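Local coordinates for protein peptide synthetase, module 7 (Actinoplanes teichomyceticus, PDB 4TX3) that probably acts as a condensation-like domain of a nonribosomal glycopeptide synthetase, recruiting cytochrome P450 oxygenases to the peptide on the assembly line, at residues L45-R50 with L383-E388; A54-A59 with V91-V96; A98-L103 with F128-K133; A105-R110 with V136-V141; A160-R165 with A378-L383. One frame throughout, in Å; residues are numbered along the deposited sequence.

Contact 1: residues L45-R50 with L383-E388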
# COMPACT_ATOMS: atom_id res chain seq x y z
N LEU B 45 -5.44 -17.08 -10.56
CA LEU B 45 -4.58 -17.50 -9.46
C LEU B 45 -4.47 -19.00 -9.36
O LEU B 45 -5.49 -19.69 -9.38
CB LEU B 45 -5.10 -16.98 -8.13
CG LEU B 45 -5.26 -15.48 -8.03
CD1 LEU B 45 -5.63 -15.15 -6.61
CD2 LEU B 45 -3.97 -14.79 -8.46
N ARG B 46 -3.25 -19.50 -9.22
CA ARG B 46 -3.03 -20.90 -8.89
C ARG B 46 -3.15 -21.06 -7.39
O ARG B 46 -2.63 -20.24 -6.63
CB ARG B 46 -1.67 -21.40 -9.39
CG ARG B 46 -1.45 -22.89 -9.14
CD ARG B 46 -0.23 -23.40 -9.86
NE ARG B 46 -0.42 -23.45 -11.30
CZ ARG B 46 -0.80 -24.53 -11.97
NH1 ARG B 46 -1.03 -25.67 -11.32
NH2 ARG B 46 -0.95 -24.48 -13.29
N LEU B 47 -3.85 -22.10 -6.96
CA LEU B 47 -4.11 -22.31 -5.54
C LEU B 47 -3.71 -23.74 -5.15
O LEU B 47 -4.30 -24.72 -5.63
CB LEU B 47 -5.59 -22.04 -5.23
CG LEU B 47 -6.26 -20.77 -5.79
CD1 LEU B 47 -7.79 -20.80 -5.62
CD2 LEU B 47 -5.69 -19.50 -5.17
N ARG B 48 -2.69 -23.86 -4.30
CA ARG B 48 -2.17 -25.17 -3.88
C ARG B 48 -2.44 -25.42 -2.41
O ARG B 48 -1.97 -24.67 -1.54
CB ARG B 48 -0.67 -25.26 -4.15
CG ARG B 48 -0.29 -24.93 -5.59
CD ARG B 48 1.22 -24.75 -5.73
NE ARG B 48 1.70 -23.50 -5.14
CZ ARG B 48 2.97 -23.28 -4.78
NH1 ARG B 48 3.88 -24.23 -4.93
NH2 ARG B 48 3.31 -22.10 -4.25
N GLY B 49 -3.19 -26.47 -2.11
CA GLY B 49 -3.59 -26.75 -0.75
C GLY B 49 -5.04 -27.16 -0.67
O GLY B 49 -5.69 -27.36 -1.70
N ARG B 50 -5.57 -27.28 0.54
CA ARG B 50 -6.96 -27.68 0.67
C ARG B 50 -7.89 -26.47 0.56
O ARG B 50 -7.99 -25.63 1.45
CB ARG B 50 -7.18 -28.44 1.98
CG ARG B 50 -6.77 -29.88 1.80
CD ARG B 50 -7.16 -30.73 2.97
NE ARG B 50 -8.58 -31.06 2.98
CZ ARG B 50 -9.14 -32.03 2.27
NH1 ARG B 50 -8.38 -32.78 1.46
NH2 ARG B 50 -10.44 -32.26 2.36
N LEU B 383 -3.34 -22.07 1.99
CA LEU B 383 -3.10 -22.15 0.54
C LEU B 383 -1.84 -21.40 0.12
O LEU B 383 -1.57 -20.30 0.59
CB LEU B 383 -4.30 -21.58 -0.23
CG LEU B 383 -5.61 -22.37 -0.20
CD1 LEU B 383 -6.74 -21.55 -0.77
CD2 LEU B 383 -5.45 -23.67 -0.97
N ARG B 384 -1.07 -22.00 -0.78
CA ARG B 384 -0.00 -21.28 -1.45
C ARG B 384 -0.61 -20.72 -2.72
O ARG B 384 -1.14 -21.47 -3.55
CB ARG B 384 1.18 -22.18 -1.77
CG ARG B 384 2.07 -22.52 -0.59
CD ARG B 384 2.54 -23.98 -0.67
NE ARG B 384 1.44 -24.90 -0.37
CZ ARG B 384 1.35 -26.16 -0.81
NH1 ARG B 384 2.31 -26.69 -1.57
NH2 ARG B 384 0.29 -26.89 -0.47
N THR B 385 -0.55 -19.40 -2.88
CA THR B 385 -1.19 -18.77 -4.03
C THR B 385 -0.16 -18.12 -4.94
O THR B 385 0.89 -17.69 -4.49
CB THR B 385 -2.22 -17.74 -3.57
OG1 THR B 385 -1.54 -16.61 -3.00
CG2 THR B 385 -3.12 -18.35 -2.52
N SER B 386 -0.46 -18.05 -6.23
CA SER B 386 0.46 -17.40 -7.17
C SER B 386 -0.30 -16.98 -8.42
O SER B 386 -1.39 -17.48 -8.69
CB SER B 386 1.61 -18.34 -7.53
OG SER B 386 1.11 -19.53 -8.12
N VAL B 387 0.28 -16.07 -9.20
CA VAL B 387 -0.37 -15.62 -10.42
C VAL B 387 -0.11 -16.58 -11.57
O VAL B 387 1.03 -16.81 -11.97
CB VAL B 387 0.07 -14.21 -10.83
CG1 VAL B 387 -0.65 -13.81 -12.12
CG2 VAL B 387 -0.25 -13.21 -9.74
N GLU B 388 -1.20 -17.14 -12.09
CA GLU B 388 -1.14 -18.00 -13.24
C GLU B 388 -1.12 -17.12 -14.48
O GLU B 388 -2.01 -16.28 -14.68
CB GLU B 388 -2.35 -18.94 -13.26
CG GLU B 388 -2.39 -19.88 -14.45
CD GLU B 388 -1.53 -21.12 -14.28
OE1 GLU B 388 -1.35 -21.85 -15.28
OE2 GLU B 388 -1.03 -21.37 -13.14

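Contact 2: residues A54-A59 with V91-V96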
# COMPACT_ATOMS: atom_id res chain seq x y z
N ALA B 54 -16.91 -24.32 -1.35
CA ALA B 54 -18.11 -23.60 -0.96
C ALA B 54 -17.78 -22.22 -0.34
O ALA B 54 -18.50 -21.24 -0.56
CB ALA B 54 -18.93 -24.44 0.00
N ALA B 55 -16.68 -22.15 0.40
CA ALA B 55 -16.28 -20.90 1.03
C ALA B 55 -15.81 -19.90 -0.02
O ALA B 55 -16.12 -18.72 0.06
CB ALA B 55 -15.18 -21.14 2.07
N LEU B 56 -15.04 -20.37 -0.98
CA LEU B 56 -14.60 -19.53 -2.08
C LEU B 56 -15.83 -18.97 -2.81
O LEU B 56 -15.91 -17.79 -3.10
CB LEU B 56 -13.70 -20.33 -3.01
CG LEU B 56 -13.06 -19.58 -4.19
CD1 LEU B 56 -12.38 -18.33 -3.68
CD2 LEU B 56 -12.09 -20.49 -4.94
N GLU B 57 -16.81 -19.83 -3.05
CA GLU B 57 -18.02 -19.44 -3.75
C GLU B 57 -18.79 -18.35 -2.97
O GLU B 57 -19.32 -17.40 -3.56
CB GLU B 57 -18.91 -20.66 -3.99
CG GLU B 57 -20.16 -20.37 -4.80
CD GLU B 57 -21.11 -21.57 -4.87
OE1 GLU B 57 -21.84 -21.82 -3.88
OE2 GLU B 57 -21.13 -22.26 -5.93
N ALA B 58 -18.85 -18.50 -1.66
CA ALA B 58 -19.55 -17.51 -0.83
C ALA B 58 -18.76 -16.21 -0.81
O ALA B 58 -19.34 -15.12 -0.74
CB ALA B 58 -19.75 -18.04 0.59
N ALA B 59 -17.44 -16.33 -0.89
CA ALA B 59 -16.55 -15.19 -0.80
C ALA B 59 -16.68 -14.31 -2.04
O ALA B 59 -16.84 -13.09 -1.92
CB ALA B 59 -15.13 -15.65 -0.61
N VAL B 91 -23.46 -16.30 -7.96
CA VAL B 91 -22.21 -17.01 -8.20
C VAL B 91 -22.44 -18.49 -8.04
O VAL B 91 -22.90 -18.93 -6.98
CB VAL B 91 -21.08 -16.58 -7.25
CG1 VAL B 91 -19.83 -17.41 -7.51
CG2 VAL B 91 -20.78 -15.09 -7.40
N ARG B 92 -22.16 -19.26 -9.09
CA ARG B 92 -22.13 -20.71 -8.96
C ARG B 92 -20.76 -21.23 -9.39
O ARG B 92 -20.31 -20.96 -10.50
CB ARG B 92 -23.24 -21.37 -9.76
CG ARG B 92 -23.44 -22.81 -9.40
CD ARG B 92 -24.73 -23.35 -10.00
NE ARG B 92 -25.20 -24.52 -9.27
CZ ARG B 92 -26.33 -25.17 -9.55
NH1 ARG B 92 -27.10 -24.76 -10.55
NH2 ARG B 92 -26.69 -26.22 -8.83
N LEU B 93 -20.08 -21.94 -8.51
CA LEU B 93 -18.68 -22.23 -8.75
C LEU B 93 -18.38 -23.73 -8.77
O LEU B 93 -17.52 -24.22 -8.04
CB LEU B 93 -17.80 -21.54 -7.70
CG LEU B 93 -16.35 -21.36 -8.12
CD1 LEU B 93 -16.21 -20.38 -9.28
CD2 LEU B 93 -15.49 -20.95 -6.93
N THR B 94 -19.09 -24.45 -9.63
CA THR B 94 -18.82 -25.87 -9.80
C THR B 94 -17.49 -26.05 -10.53
O THR B 94 -17.29 -25.51 -11.62
CB THR B 94 -19.96 -26.55 -10.57
OG1 THR B 94 -19.99 -26.01 -11.90
CG2 THR B 94 -21.29 -26.27 -9.91
N PRO B 95 -16.56 -26.80 -9.92
CA PRO B 95 -15.23 -27.01 -10.49
C PRO B 95 -15.28 -27.68 -11.86
O PRO B 95 -16.15 -28.51 -12.14
CB PRO B 95 -14.54 -27.93 -9.47
CG PRO B 95 -15.32 -27.78 -8.22
CD PRO B 95 -16.73 -27.53 -8.65
N VAL B 96 -14.33 -27.29 -12.71
CA VAL B 96 -14.18 -27.82 -14.06
C VAL B 96 -12.89 -28.62 -14.11
O VAL B 96 -11.82 -28.04 -13.91
CB VAL B 96 -14.13 -26.67 -15.11
CG1 VAL B 96 -13.81 -27.20 -16.49
CG2 VAL B 96 -15.44 -25.89 -15.11

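Contact 3: residues A98-L103 with F128-K133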
# COMPACT_ATOMS: atom_id res chain seq x y z
N ALA B 98 -9.53 -30.27 -15.32
CA ALA B 98 -8.60 -29.72 -16.29
C ALA B 98 -7.24 -30.35 -16.13
O ALA B 98 -6.94 -30.92 -15.08
CB ALA B 98 -8.49 -28.21 -16.15
N THR B 99 -6.42 -30.25 -17.17
CA THR B 99 -5.03 -30.71 -17.11
C THR B 99 -4.10 -29.54 -17.32
O THR B 99 -4.52 -28.49 -17.81
CB THR B 99 -4.74 -31.76 -18.17
OG1 THR B 99 -4.84 -31.14 -19.46
CG2 THR B 99 -5.74 -32.90 -18.08
N GLU B 100 -2.83 -29.71 -16.96
CA GLU B 100 -1.88 -28.63 -17.18
C GLU B 100 -1.82 -28.24 -18.66
O GLU B 100 -1.66 -27.06 -18.99
CB GLU B 100 -0.49 -29.03 -16.68
CG GLU B 100 -0.43 -29.29 -15.18
CD GLU B 100 -0.69 -28.03 -14.36
OE1 GLU B 100 -0.49 -26.91 -14.88
OE2 GLU B 100 -1.11 -28.16 -13.19
N GLU B 101 -1.99 -29.21 -19.54
CA GLU B 101 -1.78 -28.97 -20.96
C GLU B 101 -2.98 -28.30 -21.62
O GLU B 101 -2.81 -27.49 -22.53
CB GLU B 101 -1.45 -30.29 -21.69
CG GLU B 101 -0.75 -31.33 -20.80
CD GLU B 101 0.68 -30.95 -20.39
OE1 GLU B 101 1.14 -29.82 -20.68
OE2 GLU B 101 1.35 -31.79 -19.75
N ASP B 102 -4.20 -28.63 -21.18
CA ASP B 102 -5.38 -28.03 -21.78
C ASP B 102 -5.76 -26.71 -21.09
O ASP B 102 -6.52 -25.91 -21.66
CB ASP B 102 -6.57 -29.01 -21.77
CG ASP B 102 -7.15 -29.26 -20.37
OD1 ASP B 102 -6.73 -28.62 -19.38
OD2 ASP B 102 -8.07 -30.10 -20.25
N LEU B 103 -5.23 -26.50 -19.89
CA LEU B 103 -5.58 -25.34 -19.05
C LEU B 103 -5.41 -23.95 -19.72
O LEU B 103 -6.32 -23.12 -19.63
CB LEU B 103 -4.78 -25.36 -17.73
CG LEU B 103 -5.08 -24.26 -16.70
CD1 LEU B 103 -6.54 -24.29 -16.24
CD2 LEU B 103 -4.14 -24.34 -15.50
N PHE B 128 -10.99 -24.12 -12.03
CA PHE B 128 -10.46 -25.30 -12.70
C PHE B 128 -9.81 -26.24 -11.68
O PHE B 128 -9.01 -25.81 -10.85
CB PHE B 128 -9.46 -24.88 -13.78
CG PHE B 128 -10.08 -24.04 -14.86
CD1 PHE B 128 -10.89 -24.62 -15.82
CD2 PHE B 128 -9.89 -22.67 -14.88
CE1 PHE B 128 -11.49 -23.85 -16.81
CE2 PHE B 128 -10.48 -21.89 -15.86
CZ PHE B 128 -11.29 -22.49 -16.83
N ALA B 129 -10.17 -27.53 -11.74
CA ALA B 129 -9.60 -28.50 -10.82
C ALA B 129 -8.52 -29.34 -11.52
O ALA B 129 -8.79 -30.06 -12.48
CB ALA B 129 -10.68 -29.39 -10.25
N LEU B 130 -7.29 -29.23 -11.02
CA LEU B 130 -6.15 -29.93 -11.59
C LEU B 130 -5.85 -31.22 -10.83
O LEU B 130 -5.54 -32.24 -11.44
CB LEU B 130 -4.92 -29.02 -11.56
CG LEU B 130 -4.92 -27.86 -12.55
CD1 LEU B 130 -3.89 -26.86 -12.09
CD2 LEU B 130 -4.61 -28.35 -13.96
N SER B 131 -5.92 -31.16 -9.50
CA SER B 131 -5.88 -32.35 -8.66
C SER B 131 -6.54 -32.01 -7.33
O SER B 131 -7.10 -30.94 -7.20
CB SER B 131 -4.45 -32.83 -8.45
OG SER B 131 -3.74 -31.94 -7.63
N GLU B 132 -6.47 -32.91 -6.35
CA GLU B 132 -7.22 -32.71 -5.11
C GLU B 132 -6.74 -31.48 -4.34
O GLU B 132 -7.53 -30.86 -3.63
CB GLU B 132 -7.13 -33.95 -4.21
CG GLU B 132 -8.02 -33.89 -2.97
CD GLU B 132 -8.01 -35.17 -2.14
OE1 GLU B 132 -7.05 -35.97 -2.31
OE2 GLU B 132 -8.94 -35.37 -1.32
N LYS B 133 -5.48 -31.10 -4.49
CA LYS B 133 -4.97 -29.92 -3.79
C LYS B 133 -4.39 -28.86 -4.74
O LYS B 133 -3.58 -28.03 -4.34
CB LYS B 133 -3.92 -30.33 -2.75
CG LYS B 133 -4.50 -31.15 -1.61
CD LYS B 133 -3.52 -31.38 -0.47
CE LYS B 133 -4.13 -32.28 0.61
NZ LYS B 133 -3.24 -32.43 1.79
O HOH W 1 -4.93 -32.67 -14.16

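Contact 4: residues A105-R110 with V136-V141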
# COMPACT_ATOMS: atom_id res chain seq x y z
N ALA B 105 -5.61 -23.09 -22.81
CA ALA B 105 -6.73 -22.98 -23.75
C ALA B 105 -8.04 -22.65 -23.05
O ALA B 105 -8.79 -21.78 -23.50
CB ALA B 105 -6.87 -24.28 -24.54
N ARG B 106 -8.31 -23.34 -21.95
CA ARG B 106 -9.53 -23.10 -21.18
C ARG B 106 -9.56 -21.69 -20.56
O ARG B 106 -10.61 -21.02 -20.58
CB ARG B 106 -9.67 -24.16 -20.09
CG ARG B 106 -9.93 -25.56 -20.63
CD ARG B 106 -10.24 -26.52 -19.51
NE ARG B 106 -11.44 -27.30 -19.81
CZ ARG B 106 -11.44 -28.58 -20.11
NH1 ARG B 106 -10.29 -29.25 -20.13
NH2 ARG B 106 -12.57 -29.21 -20.38
N LEU B 107 -8.42 -21.26 -20.01
CA LEU B 107 -8.26 -19.92 -19.46
C LEU B 107 -8.55 -18.84 -20.51
O LEU B 107 -9.25 -17.85 -20.24
CB LEU B 107 -6.86 -19.74 -18.90
CG LEU B 107 -6.70 -20.43 -17.56
CD1 LEU B 107 -5.25 -20.47 -17.10
CD2 LEU B 107 -7.58 -19.72 -16.55
N ALA B 108 -8.01 -19.06 -21.71
CA ALA B 108 -8.18 -18.11 -22.81
C ALA B 108 -9.63 -18.01 -23.26
O ALA B 108 -10.14 -16.91 -23.45
CB ALA B 108 -7.30 -18.51 -23.98
N GLU B 109 -10.30 -19.15 -23.43
CA GLU B 109 -11.69 -19.15 -23.88
C GLU B 109 -12.62 -18.45 -22.88
O GLU B 109 -13.50 -17.68 -23.28
CB GLU B 109 -12.18 -20.57 -24.11
CG GLU B 109 -13.70 -20.68 -24.25
CD GLU B 109 -14.24 -22.00 -23.73
OE1 GLU B 109 -14.85 -22.00 -22.63
OE2 GLU B 109 -14.06 -23.03 -24.41
N ARG B 110 -12.42 -18.71 -21.59
CA ARG B 110 -13.24 -18.11 -20.54
C ARG B 110 -13.04 -16.58 -20.47
O ARG B 110 -14.00 -15.82 -20.31
CB ARG B 110 -12.92 -18.80 -19.20
CG ARG B 110 -13.65 -18.29 -17.96
CD ARG B 110 -15.17 -18.30 -18.10
NE ARG B 110 -15.73 -19.52 -18.68
CZ ARG B 110 -17.03 -19.78 -18.76
NH1 ARG B 110 -17.93 -18.91 -18.29
NH2 ARG B 110 -17.45 -20.92 -19.30
N VAL B 136 -7.00 -23.76 -10.12
CA VAL B 136 -6.78 -22.43 -10.67
C VAL B 136 -8.10 -21.65 -10.70
O VAL B 136 -9.11 -22.10 -11.25
CB VAL B 136 -6.16 -22.51 -12.05
CG1 VAL B 136 -6.32 -21.20 -12.78
CG2 VAL B 136 -4.69 -22.88 -11.93
N LEU B 137 -8.09 -20.49 -10.06
CA LEU B 137 -9.24 -19.59 -10.12
C LEU B 137 -9.05 -18.55 -11.23
O LEU B 137 -8.04 -17.87 -11.28
CB LEU B 137 -9.47 -18.91 -8.77
CG LEU B 137 -10.66 -17.95 -8.82
CD1 LEU B 137 -11.94 -18.72 -9.17
CD2 LEU B 137 -10.81 -17.17 -7.52
N SER B 138 -10.03 -18.46 -12.11
CA SER B 138 -9.98 -17.51 -13.21
C SER B 138 -11.06 -16.43 -13.03
O SER B 138 -12.26 -16.75 -12.91
CB SER B 138 -10.17 -18.25 -14.54
OG SER B 138 -10.36 -17.36 -15.60
N VAL B 139 -10.63 -15.17 -13.00
CA VAL B 139 -11.55 -14.03 -12.90
C VAL B 139 -11.41 -13.06 -14.07
O VAL B 139 -10.31 -12.62 -14.41
CB VAL B 139 -11.34 -13.25 -11.59
CG1 VAL B 139 -12.18 -11.96 -11.58
CG2 VAL B 139 -11.71 -14.14 -10.41
N THR B 140 -12.54 -12.73 -14.69
CA THR B 140 -12.57 -11.79 -15.80
C THR B 140 -13.53 -10.65 -15.49
O THR B 140 -14.69 -10.89 -15.13
CB THR B 140 -13.01 -12.47 -17.12
OG1 THR B 140 -12.10 -13.52 -17.46
CG2 THR B 140 -13.03 -11.47 -18.24
N VAL B 141 -13.07 -9.41 -15.61
CA VAL B 141 -13.95 -8.26 -15.39
C VAL B 141 -14.00 -7.38 -16.64
O VAL B 141 -12.97 -7.07 -17.25
CB VAL B 141 -13.49 -7.41 -14.20
CG1 VAL B 141 -14.47 -6.30 -13.97
CG2 VAL B 141 -13.34 -8.27 -12.93

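Contact 5: residues A160-R165 with A378-L383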
# COMPACT_ATOMS: atom_id res chain seq x y z
N ALA B 160 -10.14 -11.51 2.25
CA ALA B 160 -10.81 -11.17 3.50
C ALA B 160 -12.09 -11.98 3.69
O ALA B 160 -12.35 -12.51 4.78
CB ALA B 160 -11.12 -9.68 3.56
N ALA B 161 -12.88 -12.09 2.63
CA ALA B 161 -14.14 -12.82 2.70
C ALA B 161 -13.91 -14.34 2.74
O ALA B 161 -14.65 -15.06 3.43
CB ALA B 161 -15.03 -12.45 1.54
N TYR B 162 -12.90 -14.84 2.03
CA TYR B 162 -12.59 -16.28 2.08
C TYR B 162 -12.16 -16.70 3.48
O TYR B 162 -12.58 -17.75 3.97
CB TYR B 162 -11.50 -16.66 1.07
CG TYR B 162 -11.14 -18.14 1.08
CD1 TYR B 162 -12.03 -19.10 0.59
CD2 TYR B 162 -9.91 -18.58 1.56
CE1 TYR B 162 -11.71 -20.45 0.59
CE2 TYR B 162 -9.57 -19.94 1.56
CZ TYR B 162 -10.47 -20.87 1.07
OH TYR B 162 -10.16 -22.22 1.06
N GLY B 163 -11.34 -15.88 4.12
CA GLY B 163 -10.93 -16.09 5.49
C GLY B 163 -12.12 -16.37 6.40
O GLY B 163 -12.17 -17.41 7.06
N ALA B 164 -13.08 -15.46 6.40
CA ALA B 164 -14.27 -15.57 7.26
C ALA B 164 -15.16 -16.76 6.89
O ALA B 164 -15.53 -17.55 7.76
CB ALA B 164 -15.09 -14.28 7.21
N ARG B 165 -15.52 -16.85 5.61
CA ARG B 165 -16.40 -17.92 5.13
C ARG B 165 -15.78 -19.30 5.36
O ARG B 165 -16.48 -20.26 5.70
CB ARG B 165 -16.72 -17.73 3.65
CG ARG B 165 -17.63 -16.57 3.35
CD ARG B 165 -19.01 -16.77 3.98
NE ARG B 165 -19.93 -15.73 3.53
CZ ARG B 165 -21.16 -15.55 3.99
NH1 ARG B 165 -21.67 -16.33 4.94
NH2 ARG B 165 -21.90 -14.56 3.50
N ALA B 378 -2.04 -12.43 -3.41
CA ALA B 378 -2.79 -12.27 -2.16
C ALA B 378 -2.81 -13.56 -1.36
O ALA B 378 -2.92 -14.66 -1.91
CB ALA B 378 -4.20 -11.80 -2.44
N GLU B 379 -2.72 -13.43 -0.04
CA GLU B 379 -2.58 -14.58 0.84
C GLU B 379 -3.93 -15.16 1.29
O GLU B 379 -4.74 -14.48 1.92
CB GLU B 379 -1.76 -14.19 2.06
CG GLU B 379 -1.57 -15.29 3.09
CD GLU B 379 -0.88 -14.79 4.35
OE1 GLU B 379 -1.54 -14.11 5.16
OE2 GLU B 379 0.34 -15.08 4.52
N LEU B 380 -4.16 -16.43 0.96
CA LEU B 380 -5.37 -17.13 1.36
C LEU B 380 -5.04 -18.22 2.36
O LEU B 380 -4.11 -18.98 2.14
CB LEU B 380 -6.08 -17.73 0.15
CG LEU B 380 -6.63 -16.75 -0.89
CD1 LEU B 380 -6.70 -17.47 -2.20
CD2 LEU B 380 -8.01 -16.29 -0.49
N PRO B 381 -5.80 -18.29 3.45
CA PRO B 381 -5.59 -19.27 4.52
C PRO B 381 -5.54 -20.73 4.05
O PRO B 381 -6.46 -21.20 3.36
CB PRO B 381 -6.80 -19.04 5.45
CG PRO B 381 -7.75 -18.18 4.69
CD PRO B 381 -6.92 -17.38 3.75
N ALA B 382 -4.47 -21.42 4.44
CA ALA B 382 -4.20 -22.83 4.13
C ALA B 382 -3.91 -23.07 2.66
O ALA B 382 -4.19 -24.15 2.15
CB ALA B 382 -5.36 -23.73 4.59
N LEU B 383 -3.34 -22.07 1.99
CA LEU B 383 -3.10 -22.15 0.54
C LEU B 383 -1.84 -21.40 0.12
O LEU B 383 -1.57 -20.30 0.59
CB LEU B 383 -4.30 -21.58 -0.23
CG LEU B 383 -5.61 -22.37 -0.20
CD1 LEU B 383 -6.74 -21.55 -0.77
CD2 LEU B 383 -5.45 -23.67 -0.97
O HOH W 2 -8.09 -22.85 2.46

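Contact 1: residues L45-R50 with L383-E388
Arg48 lays its guanidinium against the aliphatic root of Arg384, NH2 lying 3.3 Å from CB of Arg384, and the two side chains cross at about a right angle. In return, Arg48 CB sits over the centre of the Arg384 guanidinium, 4.0 Å above its plane. The like charges are probably tolerated because methylene carbon meets each guanidinium; NH1 of Arg48 and NH1 of Arg384 stay 4.5 Å apart. Arg384 NE also bonds a polar side chain of another protein chain. The backbones pair antiparallel at the sheet border, strand 383-388 being outermost, with N-H and C=O groups joining Arg48 to Arg384 and Arg46 to Ser386. On the arginine face, Arg46 NE donates to Glu388 OE2 at 2.8 Å, on its syn side but somewhat out of the carboxylate plane. Arg46 NH2 adds weaker bonds to both oxygens, while Glu134 and Glu100 form further salt bridges, so three acids probably balance this one cation. The opposite face is largely apolar: Leu47 CD2 meets Thr385 CG2 at 3.9 Å, and Leu45 reaches Phe155 of helix 148-166. Thr385 OG1, the exception, bonds Ala378 O. At Gly49 a CB would jam against the preceding carbonyl oxygen and come 3.0 Å from Leu383 CD2.

Contact 2: residues A54-A59 with V91-V96
Helix 53-66 of the condensation fold meets, through Leu56 and Glu57, the loop that runs into strand 96-97. The loop residues alternate as in an extended chain: Val91 and Leu93 turn their side chains to the helix, and Arg92 between them points away. Glu57 carries the contact. Its CG is anti to the backbone N (chi1 -176°) and the chain is extended beyond it, a length that lets the carboxylate reach a backbone amide. On the way, CG lies 4.0 Å from Val91 CG1 and 3.9 Å from Leu93 CB, and the Glu57 and Leu93 side chains lie alongside, running in opposite directions. One carboxylate oxygen, OE1, forms a salt bridge with Arg61 one turn along the helix, and Arg61 NH2 also donates to Val91 O, so acid and base together hold the loop backbone. Leucine suits position 93 because its branch fills the space between helix and sheet: CD2 comes 3.9 Å from Leu56 CG, and the side chain touches Leu60, Cys125 and Leu127. The polar grip is one fairly straight bond, in which Leu93 N donates to the anti lone pair of Glu57 OE2 at 2.8 Å, with an N-H...O angle of 157°.

Contact 3: residues A98-L103 with F128-K133
One water molecule bridges the contact, donating to Ala98 O and to Leu130 O at 2.8 Å each. Beside it Ala98 N donates to Ala129 O at 2.9 Å, approaching 30° from the carbonyl plane. These bonds continue the pairing of strand 96-97 with strand 123-129. Here the chain turns a corner: Leu130 and Ser131 both face Glu134, a classic beta bulge at the start of the hairpin into strand 134-142. On the other segment, Thr99 OG1 accepts from Asp102 N in an ST motif, while Asp102 OD1 accepts from Thr99 N, met from above the carboxylate plane; threonine and aspartate thus hold the backbone turn that leads into helix 103-112. Leu130 has chi1 -71°, which sets CG beside the backbone N; from there the methyls meet the turn. CD2 lies 3.6 Å from Thr99 C, and CD1 is 3.3 Å from Glu100 OE2, the two side chains crossing at about a right angle; Glu100 OE1 forms a salt bridge with Arg46. An alanine in place of Leu130 would probably open a gap beside the turn, since Glu100 OE2 and Leu103 CD2 would lose the methyl carbons they touch. Further in, Leu103 CD1 packs obliquely on Phe128, 3.8 Å from CG, and Leu103 CD2 is 4.2 Å from Leu130 CD1. Ala98 CB, small enough to fit close to the strand, stands 4.2 Å from Phe128 CB.

Contact 4: residues A105-R110 with V136-V141
Leu107 reaches from helix 103-112 to strand 134-142 so that one methyl, CD2, meets Ser138, 3.6 Å from CB and 3.8 Å from OG. The same methyl is 4.2 Å from Val136 CG1. Val136, Ser138 and Thr140 are alternate residues of the strand and point toward the helix; Leu137 and Val139 between them face helix 148-166. The sheet is therefore covered by helices on both faces. Helix and strand segments run nearly alike, 23° apart, with axes 9.4 Å from each other at closest. The helix belongs to a beta-alpha-beta crossover from strand 96-97 to the parallel strand 123-129. Arg110 has CG anti to its backbone N (chi1 178°), directed at the strand and 4.2 Å from Ser138 OG; its chain then bends, and NE forms a salt bridge with Glu126. Thr140 OG1 bonds Ser42 OG of the neighbouring strand. A small serine facing the leucine permits close approach. With no hydrogen bond between them, the two segments probably hold together mainly by van der Waals contact.

Contact 5: residues A160-R165 with A378-L383
Tyr162 has CG anti to its backbone N (chi1 180°), which swings the ring off helix 148-166 toward the turn at Leu380-Leu383. The Tyr162 and Leu380 side chains cross at about a right angle, with Leu380 CD2 lying 3.6 Å from Tyr162 CD2. Pro381 lies alongside the ring, pointing the opposite way, its CG 3.8 Å from Tyr162 CD2 and 3.9 Å from Gly163 CA. Beyond them, Leu383 CD1 is 3.9 Å from Tyr162 OH. The loop makes a type II beta turn, closed by a weak bond from Leu383 N to Leu380 O; proline suits its second position, and Ala382 takes the positive phi (68°) of the third. In the plane of the ring, at its edge, a water molecule bridges Tyr162 OH, 2.6 Å from it, and Pro381 O, to which it donates. The hydroxyl also accepts a bond from Asp52 N. A phenylalanine in place of Tyr162 would probably deprive the Asp52 amide of its acceptor and the water of one of its two partners here. Glu379, just before the turn, reaches a basic side chain of another protein chain. The ring lies between this turn and Ala55 of helix 53-66, while Leu383 leads into the edge strand 383-388.

In the fold
All five contacts lie in one half of the condensation fold, around one five-stranded sheet and its helices. Contacts 1 and 5, with centres about 11 Å apart, share Leu383: the turn against helix 148-166 runs directly into the edge strand. Contact 3 lies about 12 Å from contact 1 (centre to centre) and is tied to it by the Arg46-Glu100 salt bridge and by Gly49 N to Lys133 O. Phe128 links contacts 3 and 4, its ring touching Leu107 and Ser138. Contacts 2 and 5 meet where helices 53-66 and 148-166 pack, Ala59 on Tyr162. Contacts 1 and 5 also reach the other protein of the assembly, whereas contacts 2, 3 and 4 do not touch it.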